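Long-range contact in Cys-Gly metallodipeptidase DUG1 (Saccharomyces cerevisiae, PDB 4G1P), which hydrolyses Cys-Gly as a metal-dependent dipeptidase of the M20 family and forms the catalytic component of the glutathione-degrading complex: residues Ala397-Tyr410 / Gly463-Tyr475. Numbering follows the deposited sequence.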
# COMPACT_ATOMS: atom_id res chain seq x y z
N ALA A 397 -23.26 -8.95 -40.18
CA ALA A 397 -22.90 -10.31 -40.57
C ALA A 397 -22.27 -11.09 -39.42
O ALA A 397 -22.64 -12.23 -39.17
CB ALA A 397 -21.97 -10.27 -41.79
N GLN A 398 -21.33 -10.46 -38.72
CA GLN A 398 -20.55 -11.14 -37.68
C GLN A 398 -21.40 -11.64 -36.52
O GLN A 398 -21.28 -12.79 -36.12
CB GLN A 398 -19.42 -10.26 -37.15
CG GLN A 398 -18.18 -10.24 -38.04
CD GLN A 398 -16.93 -9.93 -37.26
OE1 GLN A 398 -16.40 -10.80 -36.56
NE2 GLN A 398 -16.46 -8.70 -37.35
N PHE A 399 -22.27 -10.78 -36.00
CA PHE A 399 -23.16 -11.16 -34.91
C PHE A 399 -24.14 -12.26 -35.33
O PHE A 399 -24.46 -13.15 -34.56
CB PHE A 399 -23.90 -9.94 -34.35
CG PHE A 399 -23.07 -9.08 -33.42
CD1 PHE A 399 -22.92 -9.42 -32.09
CD2 PHE A 399 -22.44 -7.95 -33.88
CE1 PHE A 399 -22.15 -8.64 -31.22
CE2 PHE A 399 -21.68 -7.15 -33.03
CZ PHE A 399 -21.53 -7.51 -31.69
N THR A 400 -24.61 -12.19 -36.57
CA THR A 400 -25.49 -13.22 -37.08
C THR A 400 -24.76 -14.55 -37.12
O THR A 400 -25.24 -15.55 -36.60
CB THR A 400 -25.96 -12.87 -38.48
OG1 THR A 400 -26.56 -11.57 -38.46
CG2 THR A 400 -26.97 -13.89 -38.95
N ALA A 401 -23.58 -14.54 -37.73
CA ALA A 401 -22.71 -15.71 -37.75
C ALA A 401 -22.46 -16.23 -36.33
O ALA A 401 -22.61 -17.43 -36.06
CB ALA A 401 -21.40 -15.39 -38.44
N ALA A 402 -22.10 -15.32 -35.42
CA ALA A 402 -21.79 -15.68 -34.04
C ALA A 402 -23.03 -16.17 -33.33
O ALA A 402 -22.96 -17.10 -32.52
CB ALA A 402 -21.16 -14.51 -33.28
N LYS A 403 -24.17 -15.56 -33.63
CA LYS A 403 -25.43 -15.97 -33.00
C LYS A 403 -25.77 -17.42 -33.35
O LYS A 403 -26.07 -18.22 -32.47
CB LYS A 403 -26.58 -15.04 -33.40
CG LYS A 403 -27.90 -15.41 -32.79
CD LYS A 403 -29.04 -14.60 -33.38
CE LYS A 403 -30.35 -14.95 -32.68
NZ LYS A 403 -31.56 -14.53 -33.44
N LYS A 404 -25.69 -17.76 -34.64
CA LYS A 404 -25.97 -19.14 -35.06
C LYS A 404 -24.96 -20.12 -34.47
O LYS A 404 -25.31 -21.22 -34.04
CB LYS A 404 -26.00 -19.27 -36.59
CG LYS A 404 -26.95 -18.31 -37.29
CD LYS A 404 -26.97 -18.52 -38.81
CE LYS A 404 -27.75 -17.41 -39.51
NZ LYS A 404 -27.88 -17.63 -40.99
N ALA A 405 -23.70 -19.71 -34.43
CA ALA A 405 -22.66 -20.50 -33.78
C ALA A 405 -23.00 -20.78 -32.31
O ALA A 405 -22.98 -21.92 -31.87
CB ALA A 405 -21.33 -19.82 -33.91
N THR A 406 -23.35 -19.75 -31.56
CA THR A 406 -23.71 -19.93 -30.15
C THR A 406 -24.90 -20.86 -30.01
O THR A 406 -24.90 -21.78 -29.18
CB THR A 406 -24.06 -18.60 -29.49
OG1 THR A 406 -22.96 -17.71 -29.61
CG2 THR A 406 -24.39 -18.82 -28.04
N LYS A 407 -25.91 -20.62 -30.83
CA LYS A 407 -27.13 -21.40 -30.80
C LYS A 407 -26.80 -22.87 -31.03
O LYS A 407 -27.28 -23.75 -30.33
CB LYS A 407 -28.13 -20.90 -31.85
CG LYS A 407 -29.35 -21.78 -32.05
CD LYS A 407 -30.17 -21.93 -30.78
CE LYS A 407 -31.56 -22.50 -31.08
NZ LYS A 407 -32.35 -21.64 -32.03
N LEU A 408 -25.92 -23.11 -32.00
CA LEU A 408 -25.51 -24.46 -32.33
C LEU A 408 -24.87 -25.18 -31.16
O LEU A 408 -25.18 -26.34 -30.92
CB LEU A 408 -24.51 -24.41 -33.48
CG LEU A 408 -23.93 -25.76 -33.89
CD1 LEU A 408 -25.07 -26.66 -34.36
CD2 LEU A 408 -22.90 -25.55 -34.99
N VAL A 409 -23.99 -24.50 -30.43
CA VAL A 409 -23.21 -25.13 -29.37
C VAL A 409 -23.97 -25.18 -28.05
O VAL A 409 -24.02 -26.22 -27.39
CB VAL A 409 -21.86 -24.40 -29.14
CG1 VAL A 409 -21.10 -25.02 -27.98
CG2 VAL A 409 -21.02 -24.41 -30.41
N TYR A 410 -24.55 -24.06 -27.65
CA TYR A 410 -25.23 -24.00 -26.36
C TYR A 410 -26.74 -24.20 -26.41
O TYR A 410 -27.42 -24.11 -25.39
CB TYR A 410 -24.91 -22.69 -25.65
CG TYR A 410 -23.47 -22.52 -25.25
CD1 TYR A 410 -22.97 -23.15 -24.12
CD2 TYR A 410 -22.62 -21.69 -25.98
CE1 TYR A 410 -21.65 -22.97 -23.74
CE2 TYR A 410 -21.31 -21.50 -25.61
CZ TYR A 410 -20.82 -22.14 -24.49
OH TYR A 410 -19.51 -21.95 -24.11
N GLY A 463 -16.84 -25.16 -24.95
CA GLY A 463 -17.96 -24.51 -25.62
C GLY A 463 -17.54 -23.31 -26.44
O GLY A 463 -18.04 -23.10 -27.56
N GLY A 464 -16.61 -22.52 -25.89
CA GLY A 464 -16.15 -21.32 -26.55
C GLY A 464 -15.32 -21.62 -27.78
O GLY A 464 -15.33 -20.87 -28.76
N MET A 465 -14.59 -22.73 -27.74
CA MET A 465 -13.75 -23.10 -28.88
C MET A 465 -14.62 -23.55 -30.04
O MET A 465 -14.43 -23.11 -31.18
CB MET A 465 -12.78 -24.21 -28.49
CG MET A 465 -11.47 -23.69 -27.91
SD MET A 465 -10.30 -25.01 -27.52
CE MET A 465 -11.07 -25.73 -26.07
N LYS A 466 -15.58 -24.42 -29.73
CA LYS A 466 -16.53 -24.90 -30.70
C LYS A 466 -17.32 -23.72 -31.23
O LYS A 466 -17.64 -23.67 -32.41
CB LYS A 466 -17.44 -25.95 -30.08
CG LYS A 466 -16.70 -27.21 -29.66
CD LYS A 466 -17.59 -28.19 -28.92
CE LYS A 466 -16.91 -29.54 -28.72
NZ LYS A 466 -17.79 -30.54 -28.07
N THR A 467 -17.62 -22.75 -30.37
CA THR A 467 -18.36 -21.57 -30.82
C THR A 467 -17.50 -20.72 -31.75
O THR A 467 -17.98 -20.19 -32.76
CB THR A 467 -18.92 -20.73 -29.65
OG1 THR A 467 -19.89 -21.50 -28.93
CG2 THR A 467 -19.61 -19.47 -30.17
N MET A 468 -16.22 -20.60 -31.43
CA MET A 468 -15.31 -19.90 -32.30
C MET A 468 -15.21 -20.62 -33.66
O MET A 468 -15.14 -19.98 -34.71
CB MET A 468 -13.92 -19.80 -31.67
CG MET A 468 -13.80 -18.89 -30.46
SD MET A 468 -12.13 -19.10 -29.79
CE MET A 468 -11.93 -17.67 -28.71
N ALA A 469 -15.18 -21.94 -33.63
CA ALA A 469 -15.09 -22.70 -34.87
C ALA A 469 -16.32 -22.49 -35.77
O ALA A 469 -16.20 -22.26 -36.97
CB ALA A 469 -14.90 -24.17 -34.57
N ALA A 470 -17.50 -22.57 -35.18
CA ALA A 470 -18.71 -22.45 -35.99
C ALA A 470 -18.85 -21.02 -36.50
O ALA A 470 -19.26 -20.79 -37.64
CB ALA A 470 -19.93 -22.87 -35.21
N TYR A 471 -18.50 -20.07 -35.65
CA TYR A 471 -18.54 -18.67 -36.04
C TYR A 471 -17.66 -18.38 -37.27
O TYR A 471 -18.13 -17.75 -38.21
CB TYR A 471 -18.17 -17.75 -34.87
CG TYR A 471 -17.47 -16.51 -35.32
CD1 TYR A 471 -18.16 -15.45 -35.87
CD2 TYR A 471 -16.09 -16.41 -35.21
CE1 TYR A 471 -17.51 -14.32 -36.30
CE2 TYR A 471 -15.43 -15.29 -35.63
CZ TYR A 471 -16.14 -14.25 -36.17
OH TYR A 471 -15.48 -13.13 -36.59
N LEU A 472 -16.42 -18.84 -37.27
CA LEU A 472 -15.59 -18.66 -38.46
C LEU A 472 -16.22 -19.35 -39.69
O LEU A 472 -16.20 -18.82 -40.79
CB LEU A 472 -14.15 -19.17 -38.24
CG LEU A 472 -13.29 -18.42 -37.22
CD1 LEU A 472 -11.99 -19.15 -36.95
CD2 LEU A 472 -12.99 -17.01 -37.69
N GLN A 473 -16.78 -20.52 -39.47
CA GLN A 473 -17.39 -21.26 -40.55
C GLN A 473 -18.60 -20.52 -41.11
O GLN A 473 -18.71 -20.31 -42.33
CB GLN A 473 -17.81 -22.65 -40.07
CG GLN A 473 -18.47 -23.49 -41.15
CD GLN A 473 -17.56 -23.69 -42.36
OE1 GLN A 473 -16.43 -24.13 -42.24
NE2 GLN A 473 -18.07 -23.35 -43.53
N TYR A 474 -19.51 -20.11 -40.22
CA TYR A 474 -20.72 -19.45 -40.67
C TYR A 474 -20.42 -18.10 -41.31
O TYR A 474 -21.01 -17.74 -42.33
CB TYR A 474 -21.71 -19.26 -39.54
CG TYR A 474 -22.36 -20.54 -39.10
CD1 TYR A 474 -22.48 -21.62 -39.96
CD2 TYR A 474 -22.85 -20.67 -37.81
CE1 TYR A 474 -23.08 -22.81 -39.54
CE2 TYR A 474 -23.45 -21.84 -37.38
CZ TYR A 474 -23.56 -22.90 -38.25
OH TYR A 474 -24.16 -24.06 -37.80
N TYR A 475 -19.51 -17.35 -40.69
CA TYR A 475 -19.13 -16.08 -41.25
C TYR A 475 -18.64 -16.27 -42.69
O TYR A 475 -19.03 -15.51 -43.59
CB TYR A 475 -18.08 -15.36 -40.39
CG TYR A 475 -17.65 -14.05 -40.99
CD1 TYR A 475 -18.50 -12.96 -40.99
CD2 TYR A 475 -16.42 -13.92 -41.62
CE1 TYR A 475 -18.13 -11.77 -41.56
CE2 TYR A 475 -16.04 -12.73 -42.19
CZ TYR A 475 -16.90 -11.66 -42.16
OH TYR A 475 -16.52 -10.47 -42.73
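Tyr471 reaches across to helix 397-410, and each part of its side chain meets something different. Tyr471 CB lies 3.9 Å from Ala405 CB; CD1 lies 4.0 Å from Ala402 N, near the ring plane at its edge; CE1 passes Gln398 OE1; and OH donates a hydrogen bond to that OE1, tilted out of the carbonyl plane, the ring turned only 28° from the amide. Gln398 CG stands opposite its carbonyl carbon (chi1 -80°), and the extended chain beyond carries the amide there. Val196 O and Ser436 OG serve NE2, so both ends of the buried amide are hydrogen-bonded.

Short alanine methyls let the backbones approach: Ala405 is a knob among Thr467, Ala470, Tyr471 and Tyr474, its CB 3.6 Å from Ala470 CB. The segment axes come within 7.9 Å, their N-to-C directions 136° apart, nearer antiparallel than perpendicular. Tyr474 extends past Lys404 to put OH near Leu408 CD2. Thr467 packs among Ala405, Thr406, Val409 and Tyr410, its OG1 bonding Gly463 O. Lacking a side chain, Gly463 lets Tyr410 OH lie 3.4 Å from its CA.

Away from the zinc ions, helix 397-410 rests on strands 210-226 and 437-439; helix 458-477 lies beside it, with helix 135-154 against its Met465 and Met468.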